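Local atomic coordinates of ERPC (Borrelia burgdorferi, PDB entry 4BXM), a protein that is an outer surface lipoprotein of the Lyme disease spirochaete that probably binds the host complement regulator factor H and so may help the bacterium to evade complement. Residues L74-S77 with E78-N81; F82-A85 with M86-G90; E120-D124 with F125-T129; A146-L149 with E150-K153. One frame throughout, in Å; residues are numbered along the deposited sequence.

Interaction 1 (L74-S77 with E78-N81); sequences LEES and EVNN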
# COMPACT_ATOMS: atom_id res chain seq x y z
N LEU A 74 -7.27 7.75 -1.38
CA LEU A 74 -8.21 8.10 -0.31
C LEU A 74 -8.43 9.61 -0.36
O LEU A 74 -7.55 10.37 -0.78
CB LEU A 74 -7.64 7.71 1.09
CG LEU A 74 -6.23 8.24 1.46
CD1 LEU A 74 -6.23 9.12 2.68
CD2 LEU A 74 -5.33 7.01 1.67
N GLU A 75 -9.52 10.04 0.16
CA GLU A 75 -9.87 11.42 0.09
C GLU A 75 -9.39 12.21 1.31
O GLU A 75 -8.98 11.63 2.35
CB GLU A 75 -11.41 11.51 -0.17
CG GLU A 75 -12.25 11.41 1.08
CD GLU A 75 -13.76 11.66 0.80
OE1 GLU A 75 -14.33 10.87 0.05
OE2 GLU A 75 -14.34 12.67 1.32
N GLU A 76 -9.55 13.52 1.25
CA GLU A 76 -8.96 14.40 2.25
C GLU A 76 -9.37 14.09 3.63
O GLU A 76 -8.54 14.05 4.56
CB GLU A 76 -9.24 15.91 1.92
CG GLU A 76 -8.45 16.91 2.79
CD GLU A 76 -6.94 16.93 2.48
OE1 GLU A 76 -6.45 16.45 1.41
OE2 GLU A 76 -6.18 17.43 3.34
N SER A 77 -10.66 13.85 3.81
CA SER A 77 -11.20 13.56 5.13
C SER A 77 -10.63 12.27 5.76
O SER A 77 -10.76 12.04 6.99
CB SER A 77 -12.75 13.43 5.05
OG SER A 77 -13.06 12.32 4.20
N GLU A 78 -10.06 11.36 4.97
CA GLU A 78 -9.41 10.19 5.59
C GLU A 78 -7.89 10.35 5.81
O GLU A 78 -7.19 9.44 6.29
CB GLU A 78 -9.68 9.01 4.71
CG GLU A 78 -11.12 8.51 4.72
CD GLU A 78 -11.52 7.94 6.05
OE1 GLU A 78 -10.72 7.21 6.63
OE2 GLU A 78 -12.65 8.24 6.46
N VAL A 79 -7.36 11.49 5.42
CA VAL A 79 -5.93 11.75 5.54
C VAL A 79 -5.37 11.60 6.96
O VAL A 79 -4.32 10.92 7.14
CB VAL A 79 -5.53 13.14 4.97
CG1 VAL A 79 -4.08 13.49 5.36
CG2 VAL A 79 -5.59 13.08 3.49
N ASN A 80 -6.03 12.17 7.96
CA ASN A 80 -5.58 11.99 9.35
C ASN A 80 -5.65 10.52 9.86
O ASN A 80 -4.72 10.04 10.47
CB ASN A 80 -6.34 12.94 10.28
CG ASN A 80 -5.92 14.40 10.10
OD1 ASN A 80 -4.85 14.71 9.57
ND2 ASN A 80 -6.79 15.30 10.51
N ASN A 81 -6.68 9.76 9.46
CA ASN A 81 -6.73 8.35 9.75
C ASN A 81 -5.55 7.65 9.04
O ASN A 81 -4.92 6.75 9.58
CB ASN A 81 -8.07 7.71 9.23
CG ASN A 81 -9.32 8.22 9.94
OD1 ASN A 81 -10.44 8.10 9.43
ND2 ASN A 81 -9.14 8.78 11.11
O HOH W 1 -8.25 14.27 7.30
O HOH W 2 -9.00 11.43 8.87

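Interaction 2 (F82-A85 with M86-G90); sequences FIKA and MTEGG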
# COMPACT_ATOMS: atom_id res chain seq x y z
N PHE A 82 -5.30 7.99 7.80
CA PHE A 82 -4.23 7.29 7.11
C PHE A 82 -2.86 7.52 7.80
O PHE A 82 -2.09 6.63 8.00
CB PHE A 82 -4.18 7.77 5.67
CG PHE A 82 -3.01 7.25 4.87
CD1 PHE A 82 -3.07 6.00 4.26
CD2 PHE A 82 -1.87 8.00 4.74
CE1 PHE A 82 -2.01 5.53 3.56
CE2 PHE A 82 -0.79 7.56 3.99
CZ PHE A 82 -0.87 6.35 3.37
N ILE A 83 -2.58 8.74 8.18
CA ILE A 83 -1.30 9.08 8.86
C ILE A 83 -1.19 8.29 10.15
O ILE A 83 -0.21 7.65 10.34
CB ILE A 83 -1.16 10.57 9.20
CG1 ILE A 83 -1.20 11.45 7.94
CG2 ILE A 83 0.10 10.84 10.07
CD1 ILE A 83 -0.28 11.02 6.87
N LYS A 84 -2.22 8.37 11.00
CA LYS A 84 -2.20 7.67 12.25
C LYS A 84 -2.03 6.16 11.99
O LYS A 84 -1.13 5.50 12.58
CB LYS A 84 -3.46 7.96 13.07
CG LYS A 84 -3.62 7.00 14.23
CD LYS A 84 -4.88 7.28 15.02
CE LYS A 84 -4.95 6.38 16.28
NZ LYS A 84 -4.72 4.92 15.94
N ALA A 85 -2.85 5.61 11.07
CA ALA A 85 -2.82 4.17 10.79
C ALA A 85 -1.47 3.71 10.34
O ALA A 85 -1.02 2.56 10.65
CB ALA A 85 -3.78 3.82 9.68
N MET A 86 -0.83 4.55 9.51
CA MET A 86 0.44 4.14 8.92
C MET A 86 1.69 4.38 9.82
O MET A 86 2.82 4.04 9.43
CB MET A 86 0.66 4.87 7.58
CG MET A 86 -0.31 4.49 6.51
SD MET A 86 -0.45 2.73 6.04
CE MET A 86 0.95 2.52 4.96
N THR A 87 1.51 5.00 10.96
CA THR A 87 2.60 5.25 11.87
C THR A 87 2.39 4.62 13.27
O THR A 87 3.39 4.25 13.91
CB THR A 87 2.81 6.75 12.08
OG1 THR A 87 1.62 7.33 12.60
CG2 THR A 87 3.19 7.40 10.75
N GLU A 88 1.11 4.42 13.64
CA GLU A 88 0.71 3.82 14.88
C GLU A 88 -0.13 2.58 14.77
O GLU A 88 -0.35 1.98 15.84
CB GLU A 88 -0.10 4.80 15.73
CG GLU A 88 0.54 6.17 15.94
CD GLU A 88 -0.40 7.08 16.69
OE1 GLU A 88 -1.28 6.53 17.39
OE2 GLU A 88 -0.30 8.31 16.56
N GLY A 89 -0.64 2.19 13.57
CA GLY A 89 -1.63 1.10 13.50
C GLY A 89 -2.99 1.71 13.73
O GLY A 89 -3.12 2.69 14.46
N GLY A 90 -4.01 1.23 13.00
CA GLY A 90 -5.35 1.86 13.03
C GLY A 90 -6.12 1.49 11.78
O GLY A 90 -5.90 0.43 11.23

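Interaction 3 (E120-D124 with F125-T129); sequences EKIDD and FEYIT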
# COMPACT_ATOMS: atom_id res chain seq x y z
N GLU A 120 3.65 -5.06 13.29
CA GLU A 120 4.15 -6.41 13.55
C GLU A 120 5.66 -6.50 13.29
O GLU A 120 6.21 -5.78 12.46
CB GLU A 120 3.41 -7.42 12.69
CG GLU A 120 1.94 -7.47 13.01
CD GLU A 120 1.23 -8.64 12.39
OE1 GLU A 120 1.25 -9.73 13.02
OE2 GLU A 120 0.67 -8.44 11.28
N LYS A 121 6.30 -7.40 14.00
CA LYS A 121 7.74 -7.69 13.88
C LYS A 121 8.01 -8.75 12.84
O LYS A 121 7.36 -9.76 12.84
CB LYS A 121 8.26 -8.19 15.19
CG LYS A 121 8.58 -7.11 16.19
CD LYS A 121 9.63 -7.58 17.20
CE LYS A 121 10.48 -6.43 17.75
NZ LYS A 121 9.65 -5.32 18.27
N ILE A 122 8.95 -8.52 11.94
CA ILE A 122 9.40 -9.55 11.03
C ILE A 122 10.93 -9.52 11.07
O ILE A 122 11.54 -8.50 10.67
CB ILE A 122 8.99 -9.28 9.58
CG1 ILE A 122 7.53 -8.86 9.45
CG2 ILE A 122 9.22 -10.53 8.73
CD1 ILE A 122 7.13 -8.50 8.02
N ASP A 123 11.55 -10.61 11.54
CA ASP A 123 13.03 -10.71 11.63
C ASP A 123 13.54 -9.53 12.41
O ASP A 123 14.45 -8.81 12.00
CB ASP A 123 13.69 -10.70 10.24
CG ASP A 123 13.29 -11.89 9.38
OD1 ASP A 123 12.83 -12.90 9.97
OD2 ASP A 123 13.42 -11.81 8.13
N ASP A 124 12.86 -9.27 13.52
CA ASP A 124 13.29 -8.24 14.48
C ASP A 124 13.00 -6.76 14.16
O ASP A 124 13.12 -5.90 15.07
CB ASP A 124 14.78 -8.36 14.81
CG ASP A 124 15.04 -8.19 16.27
OD1 ASP A 124 14.61 -9.08 17.03
OD2 ASP A 124 15.63 -7.17 16.67
N PHE A 125 12.60 -6.46 12.92
CA PHE A 125 12.22 -5.09 12.54
C PHE A 125 10.67 -4.91 12.56
O PHE A 125 9.93 -5.82 12.20
CB PHE A 125 12.79 -4.77 11.18
CG PHE A 125 14.27 -4.53 11.20
CD1 PHE A 125 15.17 -5.61 11.10
CD2 PHE A 125 14.77 -3.23 11.34
CE1 PHE A 125 16.54 -5.39 11.12
CE2 PHE A 125 16.14 -3.01 11.36
CZ PHE A 125 17.03 -4.09 11.25
N GLU A 126 10.20 -3.76 12.98
CA GLU A 126 8.78 -3.41 12.99
C GLU A 126 8.28 -2.99 11.60
O GLU A 126 8.81 -2.05 10.96
CB GLU A 126 8.55 -2.28 13.99
CG GLU A 126 8.93 -2.64 15.40
CD GLU A 126 8.32 -1.69 16.42
OE1 GLU A 126 8.69 -0.50 16.47
OE2 GLU A 126 7.44 -2.12 17.18
N TYR A 127 7.31 -3.73 11.08
CA TYR A 127 6.62 -3.35 9.84
C TYR A 127 5.15 -2.98 10.11
O TYR A 127 4.54 -3.43 11.08
CB TYR A 127 6.68 -4.48 8.88
CG TYR A 127 8.04 -4.82 8.40
CD1 TYR A 127 8.94 -5.48 9.22
CD2 TYR A 127 8.43 -4.51 7.11
CE1 TYR A 127 10.20 -5.83 8.79
CE2 TYR A 127 9.69 -4.84 6.65
CZ TYR A 127 10.57 -5.50 7.50
OH TYR A 127 11.78 -5.80 7.01
N ILE A 128 4.59 -2.16 9.21
CA ILE A 128 3.15 -1.88 9.20
C ILE A 128 2.66 -2.93 8.32
O ILE A 128 3.27 -3.14 7.26
CB ILE A 128 2.82 -0.51 8.61
CG1 ILE A 128 3.06 0.60 9.65
CG2 ILE A 128 1.36 -0.39 8.17
CD1 ILE A 128 2.01 0.71 10.74
N THR A 129 1.63 -3.68 8.76
CA THR A 129 1.11 -4.74 7.85
C THR A 129 -0.31 -4.48 7.58
O THR A 129 -0.98 -3.93 8.45
CB THR A 129 1.11 -6.16 8.45
OG1 THR A 129 0.35 -6.07 9.67
CG2 THR A 129 2.57 -6.59 8.70

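Interaction 4 (A146-L149 with E150-K153); sequences AILL and EDLK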
# COMPACT_ATOMS: atom_id res chain seq x y z
N ALA A 146 3.35 -5.61 3.76
CA ALA A 146 4.15 -4.99 4.84
C ALA A 146 5.15 -3.96 4.35
O ALA A 146 5.72 -4.05 3.23
CB ALA A 146 4.85 -6.05 5.68
N ILE A 147 5.33 -2.97 5.19
CA ILE A 147 6.19 -1.83 4.89
C ILE A 147 6.94 -1.47 6.15
O ILE A 147 6.34 -1.31 7.21
CB ILE A 147 5.39 -0.54 4.50
CG1 ILE A 147 4.69 -0.74 3.17
CG2 ILE A 147 6.36 0.62 4.42
CD1 ILE A 147 3.50 0.16 2.87
N LEU A 148 8.22 -1.18 6.03
CA LEU A 148 8.97 -0.82 7.22
C LEU A 148 8.42 0.38 7.99
O LEU A 148 8.18 1.45 7.49
CB LEU A 148 10.46 -0.61 6.85
CG LEU A 148 11.49 -0.62 7.98
CD1 LEU A 148 11.51 -1.98 8.69
CD2 LEU A 148 12.85 -0.31 7.37
N LEU A 149 8.23 0.19 9.27
CA LEU A 149 7.58 1.20 10.07
C LEU A 149 8.36 2.50 10.14
O LEU A 149 7.76 3.60 10.14
CB LEU A 149 7.33 0.64 11.48
CG LEU A 149 6.86 1.71 12.47
CD1 LEU A 149 5.53 2.33 12.07
CD2 LEU A 149 6.77 1.06 13.82
N GLU A 150 9.70 2.38 10.17
CA GLU A 150 10.54 3.58 10.27
C GLU A 150 10.53 4.39 9.03
O GLU A 150 10.53 5.57 9.12
CB GLU A 150 11.99 3.22 10.63
CG GLU A 150 12.12 3.22 12.16
CD GLU A 150 11.78 4.60 12.75
OE1 GLU A 150 12.34 5.60 12.21
OE2 GLU A 150 10.95 4.70 13.70
N ASP A 151 10.51 3.72 7.88
CA ASP A 151 10.35 4.39 6.57
C ASP A 151 9.13 5.29 6.49
O ASP A 151 9.22 6.38 5.93
CB ASP A 151 10.24 3.38 5.44
CG ASP A 151 11.55 2.74 5.09
OD1 ASP A 151 12.58 3.35 5.49
OD2 ASP A 151 11.53 1.64 4.43
N LEU A 152 7.99 4.81 7.03
CA LEU A 152 6.73 5.56 7.04
C LEU A 152 6.78 6.71 8.03
O LEU A 152 6.39 7.83 7.70
CB LEU A 152 5.54 4.60 7.36
CG LEU A 152 5.17 3.60 6.26
CD1 LEU A 152 4.31 2.45 6.76
CD2 LEU A 152 4.45 4.34 5.13
N LYS A 153 7.23 6.44 9.25
CA LYS A 153 7.33 7.46 10.30
C LYS A 153 8.20 8.65 9.88
O LYS A 153 7.84 9.79 10.14
CB LYS A 153 7.93 6.90 11.59
CG LYS A 153 6.99 6.04 12.42
CD LYS A 153 7.51 5.92 13.87
CE LYS A 153 6.50 6.40 14.91
NZ LYS A 153 6.81 6.00 16.35
O HOH W 3 9.57 -0.70 3.74

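Interaction 1 (L74-S77 with E78-N81)
The carbonyl oxygen of Glu76 is gripped twice, by the backbone N of Val79 at 2.9 Å and by a water that passes the link on to the N of Asn80. One residue earlier, Glu75 O takes the N-H of Glu78 at 2.8 Å, with an N-H...O angle of 146°. A second water repeats the pattern one step along, receiving the N-H of Asn81 and donating to Ser77 O at 2.6 Å. These bonds lie where the chain passes from strand 67-74 into helix 79-88. Within the turn, Ser77 OG donates to Glu75 OE2 at 3.2 Å, meeting the carboxylate from above its plane. On the apolar side Leu74 CD1 comes within 4.1 Å of Val79 CG2, chi1 of 53° setting the leucine CG between its backbone N and carbonyl carbon. The same methyl lies 3.7 Å from Glu78 O. Val79 CG2, beside its own backbone N, also rests against the Glu76 carbonyl, with Glu76 O 3.3 Å away. Glu76 OE1 forms a salt bridge with Lys45 and accepts a hydrogen bond from Gly49 N, while Glu78 OE1 accepts from Lys93 N. The waters thus stand between Glu76 O and Asn80 N and between Ser77 O and Asn81 N, pairs too far apart for a direct i+4 bond, and the two glutamates link the turn to Lys45, Gly49 and strand 90-93.

Interaction 2 (F82-A85 with M86-G90)
The last turns of helix 79-88 keep i+4 bonds, Met86 N to Phe82 O at 2.9 Å among them, while Lys84 O accepts from both Glu88 N and Thr87 N. Gly89 leaves helical geometry with positive phi, yet its N-H still bonds to Ala85 O. Met86 lays its CG over a face of the Phe82 ring, 3.7 Å from the centroid and 16° off the normal. Bends at chi2 and chi3 carry SD onward to an oblique Met-aromatic position, 4.7 Å from that centroid. The Phe82 ring also meets that of Phe92 edge-to-face. Thr87 OG1 gives its proton to Ile83 O at 2.9 Å; a chi1 of 59° turns the hydroxyl back toward the preceding turn. Lys84 runs extended as far as CE, then bends so that NZ makes a weak bond to Gly89 O at 3.1 Å, with Glu88 OE1 4.1 Å off. The carbonyls of Ile83, Lys84 and Ala85 are thus met by the Thr87 hydroxyl and by the N-H groups of residues 87-89, with Thr117 OG1 adding a second donor to Ala85 O, and the Lys84 ammonium, near Gly89 O, would probably interact favourably with the negative end of the helix dipole.

Interaction 3 (E120-D124 with F125-T129)
Ile122 and Tyr127 meet at about a right angle on one face of a beta hairpin, whose strands 114-122 and 125-134 are joined by a type I' turn from Ile122 to Phe125. The isoleucine puts CD1 over a face of the tyrosine ring, 4.0 Å from its centroid and 23° off the normal, offset toward the rim. Its CG1 lies 3.7 Å from Tyr127 CD1, reaching the ring because chi1 of -46° sets CG1 beside the backbone N. On the opposite face Lys121 and Glu126 cross obliquely as a non-hydrogen-bonded pair; Lys121 NZ stops 4.0 Å from Glu126 OE2, too far for a salt bridge. Main-chain bonds flank this pair: Glu120 and Tyr127 exchange two, while Ile122 N donates to Phe125 O at 2.9 Å. Asp123 and Asp124 both take positive phi, as the turn type demands. The Phe125 ring presents its edge to Asp123 O, with CD1 3.4 Å from that oxygen. Farther from the turn, Glu120 reaches past its paired residue and crosses Thr129 at about a right angle, where the threonine OG1 donates to the anti lone pair of Glu120 OE2 at 2.9 Å.

Interaction 4 (A146-L149 with E150-K153)
Leu152 meets Ile147 where strand 142-148 turns directly into helix 149-156. Starting from its backbone, Leu152 CB lies 3.7 Å from Leu149 O. The next atom, CG, is 3.7 Å from Ile147 CG2 and also near the Leu148 carbonyl oxygen. At the tip, CD1 closes to 3.6 Å from Ile147 CG2 and touches Ile147 CB as well. The two side chains cross at about a right angle, the CG2 methyl of the isoleucine meeting CD1 of the leucine. Chi1 of -71° places Leu152 CG beside its own backbone N, which directs the chain back to the strand; beyond it, Met86 and Ile128 add further apolar contacts.

Leu148 occupies the N-cap position. Its carbonyl takes a weak bond from Leu152 N, whereas Lys153 N binds Leu149 O more firmly at 3.0 Å with an angle of 169°. Asp151 lies against Leu148, its OD2 3.5 Å from Leu148 CB. A water bridges the same two residues, accepting from Leu148 N at 2.7 Å and donating to Asp151 OD2. The aspartate, in the first turn, therefore serves the last strand N-H through water, and its negative charge there would probably interact favourably with the helix dipole. Leu149 CD1 lies 4.0 Å from Lys153 CG. Together these contacts form a strand-to-helix junction in which the C-terminal helix is packed back, through Leu152 on Ile147 and Ile128, onto the antiparallel sheet whose strand 142-148 leads into it.

How the interactions relate
From the N terminus, interaction 1 turns strand 67-74 into helix 79-88, and interaction 2 carries that helix to its end and on to strand 90-93. They are consecutive and touch through Leu74 and Phe82. Interaction 3 then closes the hairpin of strands 114-122 and 125-134, and interaction 4 leads the next strand, 142-148, into the C-terminal helix. None nests within or crosses another; each closes locally before the next begins. In space, however, interactions 2, 3 and 4 converge: Ile128 packs against the end of helix 79-88, Thr87 and Met86 meet helix 149-156, and main-chain bonds join the hairpin to strand 142-148. Both helices are thereby tied to the sheet and to each other.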